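Local coordinates for extracellular protein containing a SCP domain (Bacillus anthracis, PDB 4IFA) that is of unknown function but is a probable secreted bacterial protein that joins a CAP-associated N-terminal region to an SCP (CAP superfamily) domain, at residues V51-L62 with F94-A104; Y169-V178 with Q303-R312. All coordinates share one frame; numbering follows the deposited sequence. Where two conformers were deposited one is given.

Contact 1 of 2, residues V51-L62 with F94-A104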
loop_
_atom_site.group_PDB
_atom_site.type_symbol
_atom_site.label_atom_id
_atom_site.label_comp_id
_atom_site.label_asym_id
_atom_site.label_seq_id
_atom_site.Cartn_x
_atom_site.Cartn_y
_atom_site.Cartn_z
ATOM N N VAL A 51 11.977 10.769 5.913
ATOM C CA VAL A 51 11.418 9.456 6.273
ATOM C C VAL A 51 12.549 8.422 6.288
ATOM O O VAL A 51 12.676 7.655 7.246
ATOM C CB VAL A 51 10.338 9.029 5.271
ATOM C CG1 VAL A 51 9.983 7.570 5.450
ATOM C CG2 VAL A 51 9.146 9.932 5.391
ATOM N N LEU A 52 13.383 8.381 5.257
ATOM C CA LEU A 52 14.499 7.410 5.224
ATOM C C LEU A 52 15.429 7.554 6.426
ATOM O O LEU A 52 15.896 6.530 6.982
ATOM C CB LEU A 52 15.285 7.486 3.915
ATOM C CG LEU A 52 16.488 6.563 3.822
ATOM C CD1 LEU A 52 16.111 5.094 4.041
ATOM C CD2 LEU A 52 17.100 6.767 2.423
ATOM N N ASN A 53 15.711 8.799 6.836
ATOM C CA ASN A 53 16.564 9.071 8.015
ATOM C C ASN A 53 16.019 8.420 9.283
ATOM O O ASN A 53 16.781 8.166 10.221
ATOM C CB ASN A 53 16.685 10.592 8.334
ATOM C CG ASN A 53 17.491 11.416 7.325
ATOM O OD1 ASN A 53 17.293 12.654 7.265
ATOM N ND2 ASN A 53 18.415 10.795 6.581
HETATM N N MSE A 54 14.705 8.181 9.339
HETATM C CA MSE A 54 14.102 7.565 10.527
HETATM C C MSE A 54 14.336 6.045 10.601
HETATM O O MSE A 54 14.286 5.443 11.695
HETATM C CB MSE A 54 12.607 7.855 10.574
HETATM C CG MSE A 54 12.245 9.318 10.322
HETATM SE SE MSE A 54 13.047 10.511 11.622
HETATM C CE MSE A 54 12.094 9.780 12.841
ATOM N N ILE A 55 14.592 5.419 9.458
ATOM C CA ILE A 55 14.767 3.977 9.392
ATOM C C ILE A 55 16.013 3.597 10.175
ATOM O O ILE A 55 17.118 4.135 9.933
ATOM C CB ILE A 55 14.866 3.439 7.933
ATOM C CG1 ILE A 55 13.664 3.829 7.070
ATOM C CG2 ILE A 55 15.024 1.909 7.944
ATOM C CD1 ILE A 55 12.361 3.180 7.468
ATOM N N GLY A 56 15.832 2.687 11.135
ATOM C CA GLY A 56 16.909 2.226 12.016
ATOM C C GLY A 56 16.967 2.981 13.330
ATOM O O GLY A 56 17.680 2.567 14.258
ATOM N N GLY A 57 16.282 4.121 13.396
ATOM C CA GLY A 57 16.230 4.939 14.594
ATOM C C GLY A 57 15.163 4.410 15.541
ATOM O O GLY A 57 14.392 3.485 15.198
ATOM N N ASP A 58 15.101 4.959 16.740
ATOM C CA ASP A 58 14.096 4.450 17.649
ATOM C C ASP A 58 12.779 5.177 17.566
ATOM O O ASP A 58 12.626 6.188 16.845
ATOM C CB ASP A 58 14.627 4.329 19.053
ATOM C CG ASP A 58 14.965 5.643 19.703
ATOM O OD1 ASP A 58 14.474 6.709 19.333
ATOM O OD2 ASP A 58 15.732 5.606 20.678
ATOM N N SER A 59 11.764 4.581 18.205
ATOM C CA SER A 59 10.435 5.149 18.144
ATOM C C SER A 59 10.338 6.460 18.882
ATOM O O SER A 59 9.525 7.290 18.536
ATOM C CB SER A 59 9.385 4.153 18.602
ATOM O OG SER A 59 9.645 3.700 19.898
ATOM N N GLU A 60 11.110 6.636 19.958
ATOM C CA GLU A 60 11.156 7.935 20.610
ATOM C C GLU A 60 11.573 9.054 19.660
ATOM O O GLU A 60 11.036 10.169 19.735
ATOM C CB GLU A 60 12.135 7.893 21.781
ATOM C CG GLU A 60 12.352 9.242 22.511
ATOM C CD GLU A 60 13.377 9.205 23.648
ATOM O OE1 GLU A 60 13.643 8.127 24.237
ATOM O OE2 GLU A 60 13.901 10.296 23.956
ATOM N N ASN A 61 12.545 8.757 18.787
ATOM C CA ASN A 61 13.016 9.695 17.749
ATOM C C ASN A 61 11.882 9.990 16.747
ATOM O O ASN A 61 11.641 11.146 16.406
ATOM C CB ASN A 61 14.269 9.114 17.061
ATOM C CG ASN A 61 14.865 10.035 16.011
ATOM O OD1 ASN A 61 15.265 11.163 16.296
ATOM N ND2 ASN A 61 14.907 9.544 14.770
ATOM N N LEU A 62 11.138 8.960 16.365
ATOM C CA LEU A 62 10.031 9.124 15.421
ATOM C C LEU A 62 8.971 9.998 16.076
ATOM O O LEU A 62 8.535 10.996 15.485
ATOM C CB LEU A 62 9.467 7.766 15.017
ATOM C CG LEU A 62 8.262 7.795 14.089
ATOM C CD1 LEU A 62 8.565 8.535 12.744
ATOM C CD2 LEU A 62 7.823 6.381 13.799
ATOM N N PHE A 94 4.851 4.459 9.127
ATOM C CA PHE A 94 6.114 3.858 9.619
ATOM C C PHE A 94 5.814 2.560 10.333
ATOM O O PHE A 94 4.821 2.461 11.052
ATOM C CB PHE A 94 6.825 4.782 10.618
ATOM C CG PHE A 94 7.276 6.113 10.067
ATOM C CD1 PHE A 94 8.574 6.276 9.595
ATOM C CD2 PHE A 94 6.420 7.204 10.027
ATOM C CE1 PHE A 94 9.030 7.500 9.122
ATOM C CE2 PHE A 94 6.868 8.448 9.549
ATOM C CZ PHE A 94 8.171 8.593 9.094
ATOM N N GLY A 95 6.661 1.571 10.155
ATOM C CA GLY A 95 6.526 0.298 10.873
ATOM C C GLY A 95 7.533 0.244 12.002
ATOM O O GLY A 95 8.764 0.400 11.771
ATOM N N VAL A 96 7.033 0.005 13.226
ATOM C CA VAL A 96 7.805 -0.039 14.457
ATOM C C VAL A 96 7.750 -1.441 15.065
ATOM O O VAL A 96 6.661 -1.992 15.297
ATOM C CB VAL A 96 7.241 1.012 15.449
ATOM C CG1 VAL A 96 7.924 0.943 16.778
ATOM C CG2 VAL A 96 7.331 2.432 14.896
ATOM N N ALA A 97 8.912 -1.987 15.381
ATOM C CA ALA A 97 9.055 -3.321 15.991
ATOM C C ALA A 97 10.047 -3.157 17.106
ATOM O O ALA A 97 11.165 -2.683 16.888
ATOM C CB ALA A 97 9.572 -4.330 14.946
ATOM N N GLU A 98 9.664 -3.577 18.314
ATOM C CA GLU A 98 10.527 -3.447 19.491
ATOM C C GLU A 98 11.170 -2.059 19.567
ATOM O O GLU A 98 12.395 -1.919 19.706
ATOM C CB GLU A 98 11.582 -4.546 19.492
ATOM C CG GLU A 98 10.955 -5.928 19.481
ATOM C CD GLU A 98 11.976 -7.043 19.379
ATOM O OE1 GLU A 98 13.115 -6.863 19.854
ATOM O OE2 GLU A 98 11.619 -8.103 18.822
ATOM N N ARG A 99 10.313 -1.047 19.451
ATOM C CA ARG A 99 10.697 0.370 19.545
ATOM C C ARG A 99 11.765 0.848 18.564
ATOM O O ARG A 99 12.474 1.809 18.829
ATOM C CB ARG A 99 10.975 0.797 20.999
ATOM C CG ARG A 99 9.727 0.635 21.899
ATOM C CD ARG A 99 9.729 1.610 23.010
ATOM N NE ARG A 99 8.600 1.379 23.906
ATOM C CZ ARG A 99 8.114 2.279 24.744
ATOM N NH1 ARG A 99 8.614 3.507 24.782
ATOM N NH2 ARG A 99 7.097 1.958 25.533
ATOM N N LYS A 100 11.878 0.142 17.440
ATOM C CA LYS A 100 12.786 0.526 16.347
ATOM C C LYS A 100 11.987 0.672 15.055
ATOM O O LYS A 100 11.031 -0.089 14.824
ATOM C CB LYS A 100 13.888 -0.517 16.137
ATOM C CG LYS A 100 14.826 -0.734 17.327
ATOM C CD LYS A 100 15.553 0.542 17.777
ATOM C CE LYS A 100 16.549 1.081 16.741
ATOM N NZ LYS A 100 17.339 2.269 17.213
ATOM N N VAL A 101 12.371 1.643 14.221
ATOM C CA VAL A 101 11.720 1.882 12.932
ATOM C C VAL A 101 12.358 0.945 11.900
ATOM O O VAL A 101 13.560 1.038 11.650
ATOM C CB VAL A 101 11.792 3.341 12.491
ATOM C CG1 VAL A 101 11.131 3.489 11.134
ATOM C CG2 VAL A 101 11.115 4.272 13.502
ATOM N N VAL A 102 11.583 0.008 11.370
ATOM C CA VAL A 102 12.070 -1.030 10.466
ATOM C C VAL A 102 11.596 -0.908 9.015
ATOM O O VAL A 102 12.173 -1.526 8.130
ATOM C CB VAL A 102 11.737 -2.454 11.011
ATOM C CG1 VAL A 102 12.372 -2.646 12.421
ATOM C CG2 VAL A 102 10.253 -2.794 11.023
ATOM N N THR A 103 10.575 -0.100 8.783
ATOM C CA THR A 103 10.001 0.079 7.449
ATOM C C THR A 103 9.203 1.344 7.400
ATOM O O THR A 103 8.868 1.909 8.437
ATOM C CB THR A 103 9.140 -1.173 7.090
ATOM O OG1 THR A 103 8.718 -1.161 5.705
ATOM C CG2 THR A 103 7.906 -1.291 7.943
ATOM N N ALA A 104 8.900 1.822 6.185
ATOM C CA ALA A 104 7.980 2.954 6.010
ATOM C C ALA A 104 7.443 2.904 4.602
ATOM O O ALA A 104 8.129 2.434 3.706
ATOM C CB ALA A 104 8.657 4.323 6.268
#
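L62 sets one methyl squarely on the ring of F94. Its CD1 stands 3.5 Å from the ring centroid of F94, only 6° off the ring normal, a CH-pi contact. CG of L62 lies anti to the backbone N (chi1 177°), which sends the forked end down from the helix onto the strand. The other branch, CD2, turns to F94 CB and to the valines V96 and V101. V51 and M54 reach the same ring obliquely, through V51 CG1 and M54 CB at the ring atom CE1. V51 CG1 also rests on A104 CB at 3.6 Å. I55 reaches the other strand of the hairpin with CD1, which lies against the backbone of T103 and against V101 CG1.

Beside this apolar layer the backbones join directly. The turn M54-G57 is a type II turn, with glycine at G56, where phi is positive. It lays G56 N on V101 O (2.9 Å). V101 N then meets G57 O at 2.9 Å, almost in line with the carbonyl. V101 thus gives and takes a backbone bond while its side chain faces the helices. S59 N donates to R99 O from above its carbonyl plane, not on a lone pair. D58 caps the helix that follows, its OD1 accepting from N61 N at 2.9 Å.

W66 meets F94 edge-to-face, and W82 of the adjoining strand also touches L62. Strands 92-97 and 100-106 form an antiparallel hairpin with a type I' turn at A97-K100 and a classic beta bulge opposite G95. A weakly bonded helical turn at 51-54 and the helix from S59, joined by a tight glycine turn, pack on one face of this hairpin in the seven-stranded sheet of the CAP-associated N-terminal region.

Contact 2 of 2, residues Y169-V178 with Q303-R312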
loop_
_atom_site.group_PDB
_atom_site.type_symbol
_atom_site.label_atom_id
_atom_site.label_comp_id
_atom_site.label_asym_id
_atom_site.label_seq_id
_atom_site.Cartn_x
_atom_site.Cartn_y
_atom_site.Cartn_z
ATOM N N TYR A 169 7.435 2.115 -6.124
ATOM C CA TYR A 169 6.173 1.765 -6.753
ATOM C C TYR A 169 5.829 2.768 -7.849
ATOM O O TYR A 169 5.712 3.974 -7.604
ATOM C CB TYR A 169 5.047 1.714 -5.727
ATOM C CG TYR A 169 4.987 0.481 -4.848
ATOM C CD1 TYR A 169 4.634 -0.753 -5.382
ATOM C CD2 TYR A 169 5.189 0.551 -3.466
ATOM C CE1 TYR A 169 4.511 -1.874 -4.609
ATOM C CE2 TYR A 169 5.041 -0.578 -2.678
ATOM C CZ TYR A 169 4.712 -1.772 -3.249
ATOM O OH TYR A 169 4.487 -2.912 -2.488
ATOM N N PHE A 170 5.644 2.246 -9.061
ATOM C CA PHE A 170 5.266 3.050 -10.229
ATOM C C PHE A 170 3.841 2.739 -10.696
ATOM O O PHE A 170 3.350 1.626 -10.531
ATOM C CB PHE A 170 6.201 2.759 -11.397
ATOM C CG PHE A 170 7.546 3.361 -11.249
ATOM C CD1 PHE A 170 7.796 4.644 -11.710
ATOM C CD2 PHE A 170 8.559 2.685 -10.592
ATOM C CE1 PHE A 170 9.062 5.246 -11.520
ATOM C CE2 PHE A 170 9.794 3.269 -10.409
ATOM C CZ PHE A 170 10.039 4.542 -10.858
ATOM N N ASP A 171 3.234 3.745 -11.307
ATOM C CA ASP A 171 2.075 3.584 -12.156
ATOM C C ASP A 171 2.670 3.411 -13.550
ATOM O O ASP A 171 3.198 4.369 -14.117
ATOM C CB ASP A 171 1.230 4.857 -12.070
ATOM C CG ASP A 171 0.033 4.816 -12.988
ATOM O OD1 ASP A 171 0.098 4.178 -14.068
ATOM O OD2 ASP A 171 -1.021 5.373 -12.594
ATOM N N HIS A 172 2.662 2.190 -14.070
ATOM C CA HIS A 172 3.328 1.931 -15.373
ATOM C C HIS A 172 2.591 2.549 -16.520
ATOM O O HIS A 172 3.146 2.638 -17.633
ATOM C CB HIS A 172 3.574 0.444 -15.658
ATOM C CG HIS A 172 2.423 -0.270 -16.286
ATOM N ND1 HIS A 172 1.373 -0.786 -15.558
ATOM C CD2 HIS A 172 2.178 -0.595 -17.581
ATOM C CE1 HIS A 172 0.520 -1.375 -16.378
ATOM N NE2 HIS A 172 0.990 -1.284 -17.616
ATOM N N PHE A 173 1.333 2.945 -16.324
ATOM C CA PHE A 173 0.573 3.577 -17.442
ATOM C C PHE A 173 1.021 5.027 -17.619
ATOM O O PHE A 173 1.071 5.518 -18.746
ATOM C CB PHE A 173 -0.941 3.531 -17.192
ATOM C CG PHE A 173 -1.504 2.133 -17.143
ATOM C CD1 PHE A 173 -1.577 1.370 -18.284
ATOM C CD2 PHE A 173 -2.025 1.617 -15.965
ATOM C CE1 PHE A 173 -2.115 0.104 -18.260
ATOM C CE2 PHE A 173 -2.570 0.342 -15.935
ATOM C CZ PHE A 173 -2.616 -0.405 -17.064
ATOM N N THR A 174 1.343 5.696 -16.520
ATOM C CA THR A 174 1.816 7.079 -16.592
ATOM C C THR A 174 3.331 7.172 -16.455
ATOM O O THR A 174 3.906 8.255 -16.706
ATOM C CB THR A 174 1.188 7.954 -15.540
ATOM O OG1 THR A 174 1.565 7.463 -14.249
ATOM C CG2 THR A 174 -0.371 7.937 -15.666
ATOM N N HIS A 175 3.980 6.050 -16.132
ATOM C CA HIS A 175 5.437 5.955 -15.942
ATOM C C HIS A 175 5.941 6.797 -14.775
ATOM O O HIS A 175 7.099 7.225 -14.785
ATOM C CB HIS A 175 6.189 6.312 -17.223
ATOM C CG HIS A 175 5.703 5.576 -18.409
ATOM N ND1 HIS A 175 6.001 4.251 -18.649
ATOM C CD2 HIS A 175 4.891 5.971 -19.413
ATOM C CE1 HIS A 175 5.422 3.877 -19.778
ATOM N NE2 HIS A 175 4.730 4.897 -20.254
ATOM N N GLU A 176 5.110 7.043 -13.775
ATOM C CA GLU A 176 5.483 7.891 -12.650
ATOM C C GLU A 176 5.586 7.174 -11.326
ATOM O O GLU A 176 4.805 6.267 -11.007
ATOM C CB GLU A 176 4.495 9.081 -12.556
ATOM C CG GLU A 176 4.642 10.005 -13.751
ATOM C CD GLU A 176 3.754 11.248 -13.765
ATOM O OE1 GLU A 176 3.056 11.511 -12.785
ATOM O OE2 GLU A 176 3.820 11.971 -14.794
ATOM N N LEU A 177 6.557 7.606 -10.514
ATOM C CA LEU A 177 6.761 7.104 -9.139
ATOM C C LEU A 177 5.588 7.573 -8.278
ATOM O O LEU A 177 5.324 8.777 -8.196
ATOM C CB LEU A 177 8.094 7.620 -8.596
ATOM C CG LEU A 177 8.474 7.168 -7.208
ATOM C CD1 LEU A 177 8.760 5.675 -7.234
ATOM C CD2 LEU A 177 9.692 7.925 -6.767
ATOM N N VAL A 178 4.881 6.616 -7.661
ATOM C CA VAL A 178 3.683 6.931 -6.884
ATOM C C VAL A 178 3.810 6.531 -5.400
ATOM O O VAL A 178 2.985 6.908 -4.586
ATOM C CB VAL A 178 2.383 6.347 -7.508
ATOM C CG1 VAL A 178 2.081 6.990 -8.907
ATOM C CG2 VAL A 178 2.433 4.832 -7.584
ATOM N N GLN A 303 -1.534 -1.344 -5.410
ATOM C CA GLN A 303 -0.607 -1.088 -6.511
ATOM C C GLN A 303 -0.843 -2.076 -7.651
ATOM O O GLN A 303 -0.621 -1.749 -8.819
ATOM C CB GLN A 303 0.841 -1.054 -6.039
ATOM C CG GLN A 303 1.146 0.210 -5.261
ATOM C CD GLN A 303 0.966 1.447 -6.115
ATOM O OE1 GLN A 303 0.199 2.367 -5.779
ATOM N NE2 GLN A 303 1.657 1.477 -7.240
ATOM N N GLY A 304 -1.297 -3.280 -7.320
ATOM C CA GLY A 304 -1.689 -4.252 -8.344
ATOM C C GLY A 304 -2.918 -3.750 -9.086
ATOM O O GLY A 304 -2.999 -3.820 -10.336
ATOM N N TRP A 305 -3.896 -3.205 -8.368
ATOM C CA TRP A 305 -5.101 -2.658 -9.001
ATOM C C TRP A 305 -4.802 -1.450 -9.890
ATOM O O TRP A 305 -5.309 -1.316 -11.012
ATOM C CB TRP A 305 -6.175 -2.289 -7.983
ATOM C CG TRP A 305 -6.753 -3.464 -7.262
ATOM C CD1 TRP A 305 -7.027 -4.691 -7.808
ATOM C CD2 TRP A 305 -7.238 -3.513 -5.903
ATOM N NE1 TRP A 305 -7.613 -5.506 -6.871
ATOM C CE2 TRP A 305 -7.748 -4.817 -5.694
ATOM C CE3 TRP A 305 -7.250 -2.616 -4.839
ATOM C CZ2 TRP A 305 -8.272 -5.203 -4.456
ATOM C CZ3 TRP A 305 -7.730 -3.019 -3.627
ATOM C CH2 TRP A 305 -8.264 -4.284 -3.458
ATOM N N LEU A 306 -3.957 -0.550 -9.412
ATOM C CA LEU A 306 -3.584 0.658 -10.191
ATOM C C LEU A 306 -2.964 0.279 -11.514
ATOM O O LEU A 306 -3.174 0.951 -12.541
ATOM C CB LEU A 306 -2.591 1.501 -9.396
ATOM C CG LEU A 306 -2.177 2.854 -9.966
ATOM C CD1 LEU A 306 -3.370 3.795 -10.004
ATOM C CD2 LEU A 306 -0.996 3.440 -9.178
ATOM N N ASN A 307 -2.198 -0.815 -11.514
ATOM C CA ASN A 307 -1.494 -1.286 -12.700
ATOM C C ASN A 307 -2.222 -2.297 -13.587
ATOM O O ASN A 307 -1.626 -2.874 -14.494
ATOM C CB ASN A 307 -0.128 -1.826 -12.285
ATOM C CG ASN A 307 0.842 -0.725 -12.001
ATOM O OD1 ASN A 307 1.350 -0.127 -12.944
ATOM N ND2 ASN A 307 1.139 -0.464 -10.715
ATOM N N SER A 308 -3.532 -2.385 -13.398
ATOM C CA SER A 308 -4.388 -3.291 -14.215
ATOM C C SER A 308 -5.515 -2.454 -14.818
ATOM O O SER A 308 -6.267 -1.831 -14.062
ATOM C CB SER A 308 -4.958 -4.355 -13.310
ATOM O OG SER A 308 -6.010 -5.072 -13.992
ATOM N N GLU A 309 -5.693 -2.473 -16.141
ATOM C CA GLU A 309 -6.685 -1.603 -16.784
ATOM C C GLU A 309 -8.091 -1.690 -16.201
ATOM O O GLU A 309 -8.730 -0.669 -15.967
ATOM C CB GLU A 309 -6.778 -1.841 -18.300
ATOM C CG GLU A 309 -5.556 -1.418 -19.090
ATOM C CD GLU A 309 -5.460 0.102 -19.365
ATOM O OE1 GLU A 309 -6.000 0.950 -18.602
ATOM O OE2 GLU A 309 -4.766 0.451 -20.364
ATOM N N GLY A 310 -8.586 -2.909 -16.002
ATOM C CA GLY A 310 -9.962 -3.071 -15.543
ATOM C C GLY A 310 -10.196 -2.563 -14.145
ATOM O O GLY A 310 -11.253 -1.974 -13.820
ATOM N N HIS A 311 -9.223 -2.807 -13.292
ATOM C CA HIS A 311 -9.337 -2.382 -11.906
ATOM C C HIS A 311 -9.168 -0.869 -11.780
ATOM O O HIS A 311 -9.807 -0.181 -10.974
ATOM C CB HIS A 311 -8.307 -3.108 -11.049
ATOM C CG HIS A 311 -8.433 -4.597 -11.097
ATOM N ND1 HIS A 311 -7.870 -5.372 -12.080
ATOM C CD2 HIS A 311 -9.056 -5.450 -10.252
ATOM C CE1 HIS A 311 -8.151 -6.645 -11.850
ATOM N NE2 HIS A 311 -8.851 -6.722 -10.728
ATOM N N ARG A 312 -8.226 -0.344 -12.560
ATOM C CA ARG A 312 -7.971 1.097 -12.639
ATOM C C ARG A 312 -9.209 1.877 -13.041
ATOM O O ARG A 312 -9.452 2.979 -12.548
ATOM C CB ARG A 312 -6.813 1.346 -13.617
ATOM C CG ARG A 312 -6.367 2.787 -13.793
ATOM C CD ARG A 312 -5.376 2.820 -14.958
ATOM N NE ARG A 312 -4.740 4.131 -15.135
ATOM C CZ ARG A 312 -3.729 4.557 -14.385
ATOM N NH1 ARG A 312 -3.248 3.816 -13.384
ATOM N NH2 ARG A 312 -3.201 5.751 -14.604
HETATM O O HOH W 1 3.300 -0.852 -8.470
#
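D171 and R312 form a salt bridge where the hairpin of strands 164-171 and 176-183, from the CAP-associated N-terminal region, meets two consecutive helices of the SCP domain. R312 grips end-on: NH1 and NH2 both reach D171 OD2, at 2.8 and 3.0 Å. The guanidinium plane stands 82° from the carboxylate plane. NH1 of R312 also donates to L306 O, which ties the arginine to the end of the preceding helix. The other oxygen, D171 OD1, accepts from F173 N and T174 N, an Asx turn and Asx motif inside a hairpin loop that closes with a G1 bulge.

The second polar knot is N307, just past the end of helix 298-306. Its OD1 takes two bonds from H172, from backbone N and from ring ND1. H172 ND1 lies 2.7 Å from N307 OD1 and meets it on a lone pair, with ring and amide planes only 20° apart. ND2 of N307 donates to F170 O and back to Q303 O. These four bonds fix the rotation of the amide and set which end is oxygen and which nitrogen.

F173 packs beside these bonds against charged groups and a ring. It lies against a face of the R312 guanidinium through CD2, the planes 52° apart. One face of the F173 ring takes the E309 carboxylate, and the opposite face H172 CE1, near the rim.

Apolar contact is modest. V178 CG2 touches L306 CD2, and R234 of helix 210-234 adjoins both residues. Q303 bends at chi2, laying CG over a face of Y169 near the rim, while the Y169 hydroxyl bonds R181. In the Q303 conformer given, a water accepts from Q303 NE2 at 3.1 Å and may donate to F170 O.

The two contacts lie on opposite sides of the chain's centre, about 28 Å apart between centres, and do not touch. Both reach the same seven-stranded sheet, in which strands 100-106 and 176-183 are neighbours. Contact 1 stays within the CAP-associated N-terminal region and packs its own short helices on a hairpin. Contact 2 joins that region to the SCP domain. Each is partly buried. Contact 1 pairs an apolar layer with backbone bonds at its more exposed turns. Contact 2 relies mainly on side-chain polarity: a salt bridge and a gripped asparagine, with aromatic rings beside them and rather little aliphatic packing.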